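PDB 6ORH: glycoside hydrolase from Streptococcus pneumoniae serotype 4, which probably hydrolyses alpha-L-fucosidic linkages, releasing fucose from host-derived glycans as a glycoside hydrolase of family 29. Local coordinates for residues Val75-Gly80 and Gly263-Glu268; Ser125-His130 and Gly172-Gly177; Ala219-Trp224 and Tyr415-Arg420; Leu381-Asp384 and Gln389-Ala392. The protein carries 2 engineered substitutions. All blocks are in the same frame, centred on the assembly; numbering follows the deposited sequence.

Contact 1 (Val75-Gly80 and Gly263-Glu268). With FUC (alpha-L-fucopyranose), chain C.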
loop_
_atom_site.group_PDB
_atom_site.type_symbol
_atom_site.label_atom_id
_atom_site.label_comp_id
_atom_site.label_asym_id
_atom_site.label_seq_id
_atom_site.Cartn_x
_atom_site.Cartn_y
_atom_site.Cartn_z
ATOM N N VAL A 75 20.629 -16.003 -20.342
ATOM C CA VAL A 75 21.591 -16.594 -21.272
ATOM C C VAL A 75 21.548 -15.899 -22.627
ATOM O O VAL A 75 22.426 -16.139 -23.467
ATOM C CB VAL A 75 21.451 -18.121 -21.419
ATOM C CG1 VAL A 75 21.626 -18.806 -20.075
ATOM C CG2 VAL A 75 20.160 -18.530 -22.091
ATOM N N LYS A 76 20.520 -15.080 -22.849
ATOM C CA LYS A 76 20.483 -14.204 -24.011
ATOM C C LYS A 76 19.569 -13.033 -23.683
ATOM O O LYS A 76 18.371 -13.234 -23.442
ATOM C CB LYS A 76 19.927 -14.909 -25.253
ATOM C CG LYS A 76 20.139 -14.106 -26.542
ATOM C CD LYS A 76 19.259 -14.598 -27.689
ATOM C CE LYS A 76 17.805 -14.194 -27.493
ATOM N NZ LYS A 76 16.965 -14.534 -28.673
ATOM N N HIS A 77 20.141 -11.822 -23.639
ATOM C CA HIS A 77 19.299 -10.649 -23.400
ATOM C C HIS A 77 18.815 -10.106 -24.743
ATOM O O HIS A 77 18.995 -10.757 -25.760
ATOM C CB HIS A 77 20.063 -9.634 -22.522
ATOM C CG HIS A 77 19.146 -8.707 -21.796
ATOM N ND1 HIS A 77 18.927 -7.409 -22.242
ATOM C CD2 HIS A 77 18.390 -8.860 -20.685
ATOM C CE1 HIS A 77 18.073 -6.814 -21.436
ATOM N NE2 HIS A 77 17.724 -7.672 -20.476
ATOM N N HIS A 78 18.201 -8.911 -24.747
ATOM C CA HIS A 78 17.614 -8.398 -25.986
ATOM C C HIS A 78 18.673 -8.187 -27.077
ATOM O O HIS A 78 18.366 -8.248 -28.260
ATOM C CB HIS A 78 16.943 -7.036 -25.726
ATOM C CG HIS A 78 15.962 -6.987 -24.598
ATOM N ND1 HIS A 78 15.061 -8.022 -24.311
ATOM C CD2 HIS A 78 15.681 -5.996 -23.722
ATOM C CE1 HIS A 78 14.303 -7.659 -23.278
ATOM N NE2 HIS A 78 14.655 -6.420 -22.890
ATOM N N ASP A 79 19.913 -7.930 -26.677
ATOM C CA ASP A 79 21.005 -7.719 -27.629
ATOM C C ASP A 79 21.313 -8.976 -28.452
ATOM O O ASP A 79 21.986 -8.903 -29.483
ATOM C CB ASP A 79 22.252 -7.254 -26.885
ATOM C CG ASP A 79 22.675 -8.212 -25.788
ATOM O OD1 ASP A 79 23.378 -9.212 -26.112
ATOM O OD2 ASP A 79 22.276 -7.971 -24.636
ATOM N N GLY A 80 20.865 -10.155 -27.992
ATOM C CA GLY A 80 20.939 -11.367 -28.801
ATOM C C GLY A 80 22.245 -12.155 -28.651
ATOM O O GLY A 80 22.422 -13.187 -29.280
ATOM N N GLY A 263 19.677 -0.368 -11.917
ATOM C CA GLY A 263 19.660 -1.092 -13.179
ATOM C C GLY A 263 19.735 -2.604 -12.949
ATOM O O GLY A 263 20.096 -3.050 -11.861
ATOM N N TRP A 264 19.407 -3.360 -14.004
ATOM C CA TRP A 264 19.469 -4.820 -14.011
ATOM C C TRP A 264 20.908 -5.302 -14.206
ATOM O O TRP A 264 21.291 -6.336 -13.669
ATOM C CB TRP A 264 18.558 -5.371 -15.125
ATOM C CG TRP A 264 17.101 -5.065 -14.906
ATOM C CD1 TRP A 264 16.353 -4.058 -15.457
ATOM C CD2 TRP A 264 16.231 -5.764 -13.997
ATOM N NE1 TRP A 264 15.071 -4.099 -14.969
ATOM C CE2 TRP A 264 14.977 -5.109 -14.038
ATOM C CE3 TRP A 264 16.403 -6.866 -13.141
ATOM C CZ2 TRP A 264 13.895 -5.581 -13.297
ATOM C CZ3 TRP A 264 15.348 -7.306 -12.378
ATOM C CH2 TRP A 264 14.102 -6.678 -12.477
ATOM N N PHE A 265 21.689 -4.561 -14.997
ATOM C CA PHE A 265 23.096 -4.904 -15.191
ATOM C C PHE A 265 23.954 -4.132 -14.204
ATOM O O PHE A 265 23.490 -3.170 -13.603
ATOM C CB PHE A 265 23.524 -4.646 -16.640
ATOM C CG PHE A 265 22.924 -5.642 -17.603
ATOM C CD1 PHE A 265 21.638 -5.477 -18.128
ATOM C CD2 PHE A 265 23.633 -6.782 -17.960
ATOM C CE1 PHE A 265 21.114 -6.428 -19.003
ATOM C CE2 PHE A 265 23.096 -7.724 -18.836
ATOM C CZ PHE A 265 21.835 -7.541 -19.369
ATOM N N TYR A 266 25.199 -4.589 -14.019
ATOM C CA TYR A 266 26.128 -3.936 -13.110
ATOM C C TYR A 266 26.641 -2.628 -13.718
ATOM O O TYR A 266 27.058 -2.597 -14.873
ATOM C CB TYR A 266 27.319 -4.859 -12.813
ATOM C CG TYR A 266 28.317 -4.180 -11.910
ATOM C CD1 TYR A 266 28.154 -4.195 -10.532
ATOM C CD2 TYR A 266 29.363 -3.454 -12.457
ATOM C CE1 TYR A 266 29.041 -3.531 -9.692
ATOM C CE2 TYR A 266 30.264 -2.793 -11.631
ATOM C CZ TYR A 266 30.097 -2.830 -10.258
ATOM O OH TYR A 266 30.963 -2.170 -9.425
ATOM N N HIS A 267 26.584 -1.550 -12.926
ATOM C CA HIS A 267 27.172 -0.250 -13.276
ATOM C C HIS A 267 27.998 0.214 -12.081
ATOM O O HIS A 267 27.511 0.221 -10.951
ATOM C CB HIS A 267 26.043 0.753 -13.563
ATOM C CG HIS A 267 25.130 0.258 -14.639
ATOM N ND1 HIS A 267 25.526 0.185 -15.943
ATOM C CD2 HIS A 267 23.867 -0.235 -14.584
ATOM C CE1 HIS A 267 24.557 -0.330 -16.679
ATOM N NE2 HIS A 267 23.518 -0.590 -15.861
ATOM N N GLU A 268 29.268 0.579 -12.327
ATOM C CA GLU A 268 30.176 0.914 -11.239
ATOM C C GLU A 268 29.594 2.010 -10.336
ATOM O O GLU A 268 29.790 1.980 -9.124
ATOM C CB GLU A 268 31.520 1.382 -11.811
ATOM C CG GLU A 268 32.579 1.537 -10.737
ATOM C CD GLU A 268 32.914 0.263 -9.978
ATOM O OE1 GLU A 268 32.926 -0.821 -10.608
ATOM O OE2 GLU A 268 33.161 0.351 -8.747
HETATM C C1 FUC C . 12.575 -5.814 -18.960
HETATM C C2 FUC C . 13.881 -5.865 -19.733
HETATM C C3 FUC C . 15.006 -5.531 -18.759
HETATM C C4 FUC C . 15.098 -6.615 -17.680
HETATM C C5 FUC C . 13.724 -6.691 -16.968
HETATM C C6 FUC C . 13.643 -7.858 -16.001
HETATM O O2 FUC C . 13.803 -4.867 -20.766
HETATM O O3 FUC C . 16.244 -5.444 -19.488
HETATM O O4 FUC C . 15.469 -7.874 -18.310
HETATM O O5 FUC C . 12.602 -6.818 -17.931
#

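Contact 2 (Ser125-His130 and Gly172-Gly177). With FUC (alpha-L-fucopyranose), chain B; GAL (beta-D-galactopyranose), chain D.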
loop_
_atom_site.group_PDB
_atom_site.type_symbol
_atom_site.label_atom_id
_atom_site.label_comp_id
_atom_site.label_asym_id
_atom_site.label_seq_id
_atom_site.Cartn_x
_atom_site.Cartn_y
_atom_site.Cartn_z
ATOM N N SER A 125 15.731 -14.162 -24.223
ATOM C CA SER A 125 14.892 -13.054 -24.667
ATOM C C SER A 125 14.099 -13.354 -25.951
ATOM O O SER A 125 14.701 -13.630 -26.993
ATOM C CB SER A 125 15.716 -11.798 -24.822
ATOM O OG SER A 125 14.900 -10.719 -25.309
ATOM N N PRO A 126 12.752 -13.223 -25.984
ATOM C CA PRO A 126 12.028 -13.307 -27.262
ATOM C C PRO A 126 12.465 -12.201 -28.233
ATOM O O PRO A 126 12.770 -12.510 -29.387
ATOM C CB PRO A 126 10.555 -13.196 -26.828
ATOM C CG PRO A 126 10.594 -13.778 -25.426
ATOM C CD PRO A 126 11.838 -13.133 -24.826
ATOM N N TRP A 127 12.460 -10.932 -27.787
ATOM C CA TRP A 127 13.010 -9.876 -28.654
ATOM C C TRP A 127 14.506 -10.123 -28.866
ATOM O O TRP A 127 15.265 -10.262 -27.891
ATOM C CB TRP A 127 12.741 -8.495 -28.029
ATOM C CG TRP A 127 13.355 -7.350 -28.782
ATOM C CD1 TRP A 127 13.581 -7.254 -30.122
ATOM C CD2 TRP A 127 13.870 -6.146 -28.189
ATOM N NE1 TRP A 127 14.208 -6.064 -30.403
ATOM C CE2 TRP A 127 14.380 -5.356 -29.244
ATOM C CE3 TRP A 127 13.888 -5.638 -26.888
ATOM C CZ2 TRP A 127 14.937 -4.099 -29.004
ATOM C CZ3 TRP A 127 14.450 -4.400 -26.643
ATOM C CH2 TRP A 127 14.956 -3.632 -27.702
ATOM N N ASP A 128 14.933 -10.158 -30.143
ATOM C CA ASP A 128 16.338 -10.365 -30.459
ATOM C C ASP A 128 16.775 -9.280 -31.447
ATOM O O ASP A 128 16.363 -9.312 -32.616
ATOM C CB ASP A 128 16.526 -11.775 -31.045
ATOM C CG ASP A 128 17.975 -12.188 -31.140
ATOM O OD1 ASP A 128 18.805 -11.341 -31.535
ATOM O OD2 ASP A 128 18.269 -13.346 -30.798
ATOM N N ALA A 129 17.590 -8.341 -30.953
ATOM C CA ALA A 129 18.037 -7.184 -31.724
ATOM C C ALA A 129 19.206 -7.525 -32.654
ATOM O O ALA A 129 19.550 -6.703 -33.505
ATOM C CB ALA A 129 18.403 -6.054 -30.788
ATOM N N HIS A 130 19.805 -8.718 -32.504
ATOM C CA HIS A 130 20.900 -9.163 -33.362
ATOM C C HIS A 130 20.417 -9.978 -34.559
ATOM O O HIS A 130 20.842 -9.743 -35.702
ATOM C CB HIS A 130 21.934 -10.000 -32.583
ATOM C CG HIS A 130 23.069 -10.403 -33.475
ATOM N ND1 HIS A 130 23.089 -11.587 -34.193
ATOM C CD2 HIS A 130 24.210 -9.751 -33.788
ATOM C CE1 HIS A 130 24.200 -11.640 -34.919
ATOM N NE2 HIS A 130 24.903 -10.545 -34.673
ATOM N N GLY A 172 8.581 -9.894 -21.849
ATOM C CA GLY A 172 7.662 -9.328 -22.836
ATOM C C GLY A 172 8.160 -8.018 -23.474
ATOM O O GLY A 172 7.487 -7.508 -24.374
ATOM N N ALA A 173 9.333 -7.517 -23.066
ATOM C CA ALA A 173 9.816 -6.198 -23.493
ATOM C C ALA A 173 10.310 -6.213 -24.940
ATOM O O ALA A 173 11.049 -7.110 -25.348
ATOM C CB ALA A 173 10.908 -5.696 -22.564
ATOM N N ARG A 174 9.928 -5.173 -25.703
ATOM C CA ARG A 174 10.479 -4.970 -27.034
ATOM C C ARG A 174 10.557 -3.466 -27.305
ATOM O O ARG A 174 9.657 -2.728 -26.914
ATOM C CB ARG A 174 9.584 -5.645 -28.067
ATOM C CG ARG A 174 10.073 -5.486 -29.500
ATOM C CD ARG A 174 9.496 -6.470 -30.479
ATOM N NE ARG A 174 8.056 -6.247 -30.626
ATOM C CZ ARG A 174 7.180 -7.154 -31.035
ATOM N NH1 ARG A 174 7.587 -8.372 -31.378
ATOM N NH2 ARG A 174 5.890 -6.837 -31.117
ATOM N N GLY A 175 11.655 -3.033 -27.937
ATOM C CA GLY A 175 11.853 -1.610 -28.196
ATOM C C GLY A 175 10.843 -1.088 -29.217
ATOM O O GLY A 175 10.378 -1.832 -30.063
ATOM N N GLU A 176 10.543 0.214 -29.069
ATOM C CA GLU A 176 9.885 1.025 -30.082
ATOM C C GLU A 176 10.674 0.900 -31.387
ATOM O O GLU A 176 11.891 1.079 -31.413
ATOM C CB GLU A 176 9.760 2.480 -29.606
ATOM C CG GLU A 176 9.168 2.655 -28.205
ATOM C CD GLU A 176 8.456 3.977 -27.920
ATOM O OE1 GLU A 176 8.603 4.524 -26.796
ATOM O OE2 GLU A 176 7.740 4.457 -28.820
ATOM N N GLY A 177 9.974 0.540 -32.466
ATOM C CA GLY A 177 10.611 0.443 -33.769
ATOM C C GLY A 177 11.368 -0.865 -33.994
ATOM O O GLY A 177 12.058 -0.996 -35.005
HETATM C C1 FUC B . 6.475 -5.441 -21.664
HETATM C C2 FUC B . 5.012 -5.001 -21.874
HETATM C C3 FUC B . 4.919 -3.475 -21.648
HETATM C C4 FUC B . 5.850 -2.723 -22.573
HETATM C C5 FUC B . 7.262 -3.220 -22.295
HETATM C C6 FUC B . 8.325 -2.592 -23.187
HETATM O O2 FUC B . 4.208 -5.710 -20.966
HETATM O O3 FUC B . 3.586 -2.966 -21.837
HETATM O O4 FUC B . 5.526 -2.965 -23.954
HETATM O O5 FUC B . 7.257 -4.626 -22.508
HETATM C C1 GAL D . 8.606 -5.510 -18.730
HETATM C C2 GAL D . 7.725 -6.234 -19.771
HETATM C C3 GAL D . 7.006 -7.438 -19.144
HETATM C C4 GAL D . 7.938 -8.279 -18.266
HETATM C C5 GAL D . 8.643 -7.334 -17.284
HETATM C C6 GAL D . 9.589 -8.032 -16.336
HETATM O O2 GAL D . 6.731 -5.320 -20.262
HETATM O O3 GAL D . 6.382 -8.242 -20.185
HETATM O O4 GAL D . 8.935 -8.978 -19.066
HETATM O O5 GAL D . 9.466 -6.438 -18.071
HETATM O O6 GAL D . 10.016 -7.088 -15.317
HETATM O O HOH W 1 10.970 -9.805 -25.514
#

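Contact 3 (Ala219-Trp224 and Tyr415-Arg420)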
loop_
_atom_site.group_PDB
_atom_site.type_symbol
_atom_site.label_atom_id
_atom_site.label_comp_id
_atom_site.label_asym_id
_atom_site.label_seq_id
_atom_site.Cartn_x
_atom_site.Cartn_y
_atom_site.Cartn_z
ATOM N N ALA A 219 3.780 -6.252 -4.705
ATOM C CA ALA A 219 2.512 -6.910 -5.009
ATOM C C ALA A 219 1.378 -6.094 -4.394
ATOM O O ALA A 219 1.519 -5.492 -3.326
ATOM C CB ALA A 219 2.503 -8.292 -4.403
ATOM N N GLY A 220 0.223 -6.140 -5.062
ATOM C CA GLY A 220 -0.927 -5.402 -4.545
ATOM C C GLY A 220 -1.599 -6.087 -3.348
ATOM O O GLY A 220 -1.333 -7.244 -3.001
ATOM N N ASP A 221 -2.482 -5.301 -2.709
ATOM C CA ASP A 221 -3.454 -5.848 -1.776
ATOM C C ASP A 221 -4.798 -5.330 -2.268
ATOM O O ASP A 221 -5.028 -4.121 -2.226
ATOM C CB ASP A 221 -3.133 -5.470 -0.330
ATOM C CG ASP A 221 -3.929 -6.266 0.701
ATOM O OD1 ASP A 221 -4.263 -7.422 0.412
ATOM O OD2 ASP A 221 -4.167 -5.729 1.792
ATOM N N PRO A 222 -5.693 -6.183 -2.793
ATOM C CA PRO A 222 -5.567 -7.640 -2.756
ATOM C C PRO A 222 -4.525 -8.171 -3.740
ATOM O O PRO A 222 -4.200 -7.498 -4.715
ATOM C CB PRO A 222 -6.941 -8.133 -3.258
ATOM C CG PRO A 222 -7.471 -6.978 -4.108
ATOM C CD PRO A 222 -6.968 -5.755 -3.400
ATOM N N LEU A 223 -4.001 -9.373 -3.441
ATOM C CA LEU A 223 -3.297 -10.157 -4.455
ATOM C C LEU A 223 -3.997 -11.499 -4.605
ATOM O O LEU A 223 -3.801 -12.408 -3.782
ATOM C CB LEU A 223 -1.800 -10.345 -4.141
ATOM C CG LEU A 223 -1.079 -11.269 -5.152
ATOM C CD1 LEU A 223 -1.084 -10.677 -6.566
ATOM C CD2 LEU A 223 0.349 -11.638 -4.710
ATOM N N TRP A 224 -4.810 -11.613 -5.666
ATOM C CA TRP A 224 -5.346 -12.898 -6.098
ATOM C C TRP A 224 -4.325 -13.564 -7.017
ATOM O O TRP A 224 -3.893 -12.958 -8.019
ATOM C CB TRP A 224 -6.683 -12.674 -6.832
ATOM C CG TRP A 224 -7.713 -12.044 -5.946
ATOM C CD1 TRP A 224 -8.112 -10.733 -5.861
ATOM C CD2 TRP A 224 -8.499 -12.771 -4.985
ATOM N NE1 TRP A 224 -9.096 -10.586 -4.901
ATOM C CE2 TRP A 224 -9.348 -11.830 -4.364
ATOM C CE3 TRP A 224 -8.522 -14.126 -4.590
ATOM C CZ2 TRP A 224 -10.219 -12.196 -3.333
ATOM C CZ3 TRP A 224 -9.425 -14.500 -3.607
ATOM C CH2 TRP A 224 -10.258 -13.542 -3.011
ATOM N N TYR A 415 -0.976 -17.725 0.047
ATOM C CA TYR A 415 -0.083 -18.736 0.581
ATOM C C TYR A 415 0.442 -18.314 1.958
ATOM O O TYR A 415 0.605 -19.130 2.877
ATOM C CB TYR A 415 1.115 -18.913 -0.356
ATOM C CG TYR A 415 1.943 -20.112 0.022
ATOM C CD1 TYR A 415 1.584 -21.372 -0.429
ATOM C CD2 TYR A 415 3.051 -19.956 0.839
ATOM C CE1 TYR A 415 2.316 -22.489 -0.048
ATOM C CE2 TYR A 415 3.794 -21.060 1.232
ATOM C CZ TYR A 415 3.403 -22.320 0.789
ATOM O OH TYR A 415 4.129 -23.441 1.086
ATOM N N LYS A 416 0.759 -17.025 2.065
ATOM C CA LYS A 416 1.332 -16.486 3.284
ATOM C C LYS A 416 1.173 -14.977 3.255
ATOM O O LYS A 416 1.545 -14.327 2.281
ATOM C CB LYS A 416 2.827 -16.820 3.316
ATOM C CG LYS A 416 3.644 -16.107 4.390
ATOM C CD LYS A 416 5.055 -16.712 4.435
ATOM C CE LYS A 416 6.026 -15.931 5.298
ATOM N NZ LYS A 416 7.346 -16.621 5.344
ATOM N N ARG A 417 0.642 -14.416 4.353
ATOM C CA ARG A 417 0.474 -12.979 4.471
ATOM C C ARG A 417 1.150 -12.553 5.772
ATOM O O ARG A 417 0.845 -13.109 6.835
ATOM C CB ARG A 417 -1.029 -12.637 4.554
ATOM C CG ARG A 417 -1.365 -11.161 4.727
ATOM C CD ARG A 417 -1.000 -10.370 3.470
ATOM N NE ARG A 417 -1.017 -8.919 3.651
ATOM C CZ ARG A 417 -1.992 -8.114 3.262
ATOM N NH1 ARG A 417 -3.148 -8.587 2.781
ATOM N NH2 ARG A 417 -1.823 -6.807 3.414
ATOM N N LEU A 418 2.076 -11.610 5.653
ATOM C CA LEU A 418 2.644 -10.945 6.820
ATOM C C LEU A 418 1.933 -9.608 6.909
ATOM O O LEU A 418 1.675 -8.947 5.892
ATOM C CB LEU A 418 4.158 -10.773 6.652
ATOM C CG LEU A 418 4.921 -12.083 6.506
ATOM C CD1 LEU A 418 6.396 -11.812 6.157
ATOM C CD2 LEU A 418 4.822 -12.915 7.782
ATOM N N LEU A 419 1.450 -9.296 8.103
ATOM C CA LEU A 419 0.905 -7.969 8.286
ATOM C C LEU A 419 1.554 -7.283 9.495
ATOM O O LEU A 419 1.486 -7.817 10.597
ATOM C CB LEU A 419 -0.603 -8.135 8.487
ATOM C CG LEU A 419 -1.359 -6.827 8.689
ATOM C CD1 LEU A 419 -1.396 -6.023 7.381
ATOM C CD2 LEU A 419 -2.775 -7.164 9.146
ATOM N N ARG A 420 2.184 -6.129 9.259
ATOM C CA ARG A 420 2.864 -5.398 10.319
ATOM C C ARG A 420 1.901 -4.411 10.957
ATOM O O ARG A 420 0.958 -3.924 10.325
ATOM C CB ARG A 420 4.068 -4.634 9.771
ATOM C CG ARG A 420 5.224 -5.563 9.427
ATOM C CD ARG A 420 6.372 -4.798 8.797
ATOM N NE ARG A 420 6.003 -4.230 7.511
ATOM C CZ ARG A 420 6.756 -3.390 6.797
ATOM N NH1 ARG A 420 7.951 -3.019 7.233
ATOM N NH2 ARG A 420 6.346 -2.967 5.619
#

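Contact 4 (Leu381-Asp384 and Gln389-Ala392)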
loop_
_atom_site.group_PDB
_atom_site.type_symbol
_atom_site.label_atom_id
_atom_site.label_comp_id
_atom_site.label_asym_id
_atom_site.label_seq_id
_atom_site.Cartn_x
_atom_site.Cartn_y
_atom_site.Cartn_z
ATOM N N LEU A 381 -0.516 -15.086 8.575
ATOM C CA LEU A 381 -1.655 -15.964 8.348
ATOM C C LEU A 381 -1.348 -16.757 7.075
ATOM O O LEU A 381 -0.718 -16.204 6.159
ATOM C CB LEU A 381 -2.905 -15.101 8.102
ATOM C CG LEU A 381 -3.286 -14.076 9.178
ATOM C CD1 LEU A 381 -4.520 -13.287 8.728
ATOM C CD2 LEU A 381 -3.552 -14.752 10.512
ATOM N N ARG A 382 -1.826 -17.996 6.977
ATOM C CA ARG A 382 -1.680 -18.763 5.732
ATOM C C ARG A 382 -2.976 -19.499 5.406
ATOM O O ARG A 382 -3.607 -20.131 6.268
ATOM C CB ARG A 382 -0.595 -19.840 5.846
ATOM C CG ARG A 382 0.799 -19.291 6.105
ATOM C CD ARG A 382 1.831 -20.372 5.787
ATOM N NE ARG A 382 3.173 -19.948 6.149
ATOM C CZ ARG A 382 4.267 -20.607 5.760
ATOM N NH1 ARG A 382 4.136 -21.683 4.997
ATOM N NH2 ARG A 382 5.468 -20.188 6.120
ATOM N N GLU A 383 -3.358 -19.451 4.125
ATOM C CA GLU A 383 -4.472 -20.244 3.634
ATOM C C GLU A 383 -4.002 -21.637 3.244
ATOM O O GLU A 383 -2.812 -21.926 3.283
ATOM C CB GLU A 383 -5.165 -19.599 2.426
ATOM C CG GLU A 383 -6.085 -18.489 2.842
ATOM C CD GLU A 383 -6.833 -17.869 1.679
ATOM O OE1 GLU A 383 -6.204 -17.049 0.958
ATOM O OE2 GLU A 383 -8.051 -18.116 1.574
ATOM N N ASP A 384 -4.944 -22.514 2.899
ATOM C CA ASP A 384 -4.552 -23.797 2.350
ATOM C C ASP A 384 -4.849 -23.813 0.855
ATOM O O ASP A 384 -5.960 -24.129 0.449
ATOM C CB ASP A 384 -5.262 -24.966 3.051
ATOM C CG ASP A 384 -4.876 -26.339 2.510
ATOM O OD1 ASP A 384 -4.050 -26.435 1.561
ATOM O OD2 ASP A 384 -5.438 -27.325 3.031
ATOM N N GLN A 389 -7.701 -20.330 -3.207
ATOM C CA GLN A 389 -7.627 -19.075 -2.462
ATOM C C GLN A 389 -9.037 -18.518 -2.247
ATOM O O GLN A 389 -9.858 -18.494 -3.186
ATOM C CB GLN A 389 -6.809 -18.079 -3.303
ATOM C CG GLN A 389 -6.480 -16.778 -2.567
ATOM C CD GLN A 389 -5.581 -15.837 -3.341
ATOM O OE1 GLN A 389 -5.175 -16.152 -4.464
ATOM N NE2 GLN A 389 -5.254 -14.697 -2.732
ATOM N N ARG A 390 -9.327 -18.022 -1.033
ATOM C CA ARG A 390 -10.712 -17.701 -0.686
ATOM C C ARG A 390 -10.883 -16.343 -0.017
ATOM O O ARG A 390 -11.818 -15.610 -0.350
ATOM C CB ARG A 390 -11.274 -18.784 0.262
ATOM C CG ARG A 390 -11.235 -20.192 -0.327
ATOM C CD ARG A 390 -11.464 -21.288 0.738
ATOM N NE ARG A 390 -11.434 -22.555 0.048
ATOM C CZ ARG A 390 -12.363 -23.517 0.115
ATOM N NH1 ARG A 390 -13.395 -23.408 0.948
ATOM N NH2 ARG A 390 -12.219 -24.597 -0.621
ATOM N N ILE A 391 -10.001 -15.995 0.939
ATOM C CA ILE A 391 -10.254 -14.847 1.804
ATOM C C ILE A 391 -10.093 -13.552 1.018
ATOM O O ILE A 391 -9.102 -13.408 0.309
ATOM C CB ILE A 391 -9.340 -14.873 3.042
ATOM C CG1 ILE A 391 -9.776 -16.035 3.937
ATOM C CG2 ILE A 391 -9.414 -13.546 3.793
ATOM C CD1 ILE A 391 -8.742 -16.399 5.014
ATOM N N ALA A 392 -11.046 -12.637 1.183
ATOM C CA ALA A 392 -11.025 -11.368 0.473
ATOM C C ALA A 392 -10.927 -10.167 1.410
ATOM O O ALA A 392 -10.669 -9.043 0.944
ATOM C CB ALA A 392 -12.265 -11.278 -0.408
HETATM O O HOH W 2 -6.739 -14.650 -0.096
#

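Contact 1 (Val75-Gly80 and Gly263-Glu268)
F265 drives the edge of its phenyl ring into one face of the H77 imidazole, a T-shaped pair with centroids 5.0 Å apart and planes at 89°. The closest approach is F265 CZ to H77 CG at 3.8 Å, while F265 CE1 sits over the middle of the imidazole. H77 turns its edge to the fucose of chain C: NE2 shares a hydrogen bond of 3.1 Å with O4 and makes a weak, bent one of 2.9 Å to O3. H78 reaches the same sugar with a nearly straight bond, NE2 to O2 at 2.8 Å. W264 turns one indole face to the C4-C5-C6 side of the fucose, roughly across the sugar from H78, NE1 3.5 Å from C5. These loops follow strands 70-74 and 250-259 of the TIM-barrel-like catalytic domain and line its glycan pocket. With CG of H77 anti to the backbone N (chi1 -157°), the ring extends toward 263-268; H77 also opens a type I turn that ends at G80. S125 OG binds H78 ND1 and fixes the tilt of that ring, whereas E38 receives the backbone N-H groups of both W264 and F265. H28, W39, Y123 and N171 also hydrogen-bond the fucose.

Contact 2 (Ser125-His130 and Gly172-Gly177)
W127 lays one face of its indole over R174 CA and CG and the backbone of G175, including two CH-pi contacts. R174 CG stands 3.9 Å from the centroid of the five-membered ring, 13° off its normal, and G175 CA hangs over the six-membered ring. The peptide between them is pressed closer still, G175 N being 3.4 Å from W127 CH2. A chi1 of 176° sends the indole out opposite its own backbone N, over 174-175; the R174 chain bends at chi3 and leads its guanidinium away, where NH1 binds V181 O and Y134 OH. Both segments are loops after neighbouring parallel strands, 119-124 and 167-169, of the TIM-barrel-like domain, and 172-174 belong to its glycan pocket. Polar links are indirect: one water accepts from W127 N at 2.9 Å and donates to A173 O at 2.7 Å. Toward the ligand, G172 N donates to galactose O4 at 3.0 Å, and A173 CA packs 3.2 Å from ring oxygen O5 of the chain B fucose.

Contact 3 (Ala219-Trp224 and Tyr415-Arg420)
D221 OD2 is held by two donors, R417 NH2 at 3.0 Å in a weak bond and the backbone N of H411, while D221 OD1 takes a second weak bond from R417 NH1 at 2.9 Å. The two arginine bonds form a salt bridge, but not the coplanar end-on pairing, consistent with the carboxylate and guanidinium planes standing 88° apart. OD2 does lie in the guanidinium plane at its edge, while OD1 approaches obliquely. R417 bends about CB-CG (chi2 68°), which swings its head group from strand 417-426 toward the 219-224 loop. The strand belongs to a five-stranded antiparallel sheet of the F5/8 type C, galactose-binding-like domain, and the loop to the alpha-L-fucosidase domain, placing the ion pair at their interface. T412 O takes a further bond from R417 NH1, and L223 N reaches T412 OG1 beside it. Sharing each charged group between an opposite charge and a backbone partner probably favours the ionised forms of both residues.

Contact 4 (Leu381-Asp384 and Gln389-Ala392)
E383 points its carboxylate into the turn of backbone at R390 and I391, close to where two strands of the galactose-binding-like beta-sandwich, 378-382 and 391-400, are joined by a short connection. OE2 accepts two backbone hydrogen bonds, from R390 N at 2.9 Å and from I391 N at 3.0 Å. Both donors use the syn side, yet they reach OE2 from opposite faces of the carboxylate plane, each roughly 30° out of it. The side chain is extended beyond CG (chi2 -177°), which carries the acid to the backbone of 390-391. Q389 crosses it at about a right angle, with the amide plane 73° from the carboxylate and CG 3.5 Å from E383 OE1. I391 crosses E383 at a slant, CG1 3.6 Å from OE2. OE1 also accepts from G414 N, while the Q389 amide binds L223 O and Q225 N of the catalytic domain. A water knits the group together: it donates to E383 OE1 at 2.7 Å and to I391 O, and accepts from Q389 NE2 at 3.0 Å.

Contacts 1 and 2 form one neighbourhood, with centres 13 Å apart, on adjoining loops of the catalytic domain. They meet directly: K76 NZ forms a salt bridge of 2.8 Å with D128 OD2, and H78 CG packs 3.4 Å from W127 CE3. Contact 1 grips the chain C fucose, and contact 2 borders the galactose and the chain B fucose. Contacts 3 and 4, about 10 Å apart between centres, make a second group, joined where strands 417-426 and 378-382 run side by side and R417 N lies 2.9 Å from L381 O, a probable hydrogen bond. Contact 3 lies about 31 Å from contact 1 between centres, and contact 4 about 38 Å, so this domain junction is remote from the fucose-binding pocket.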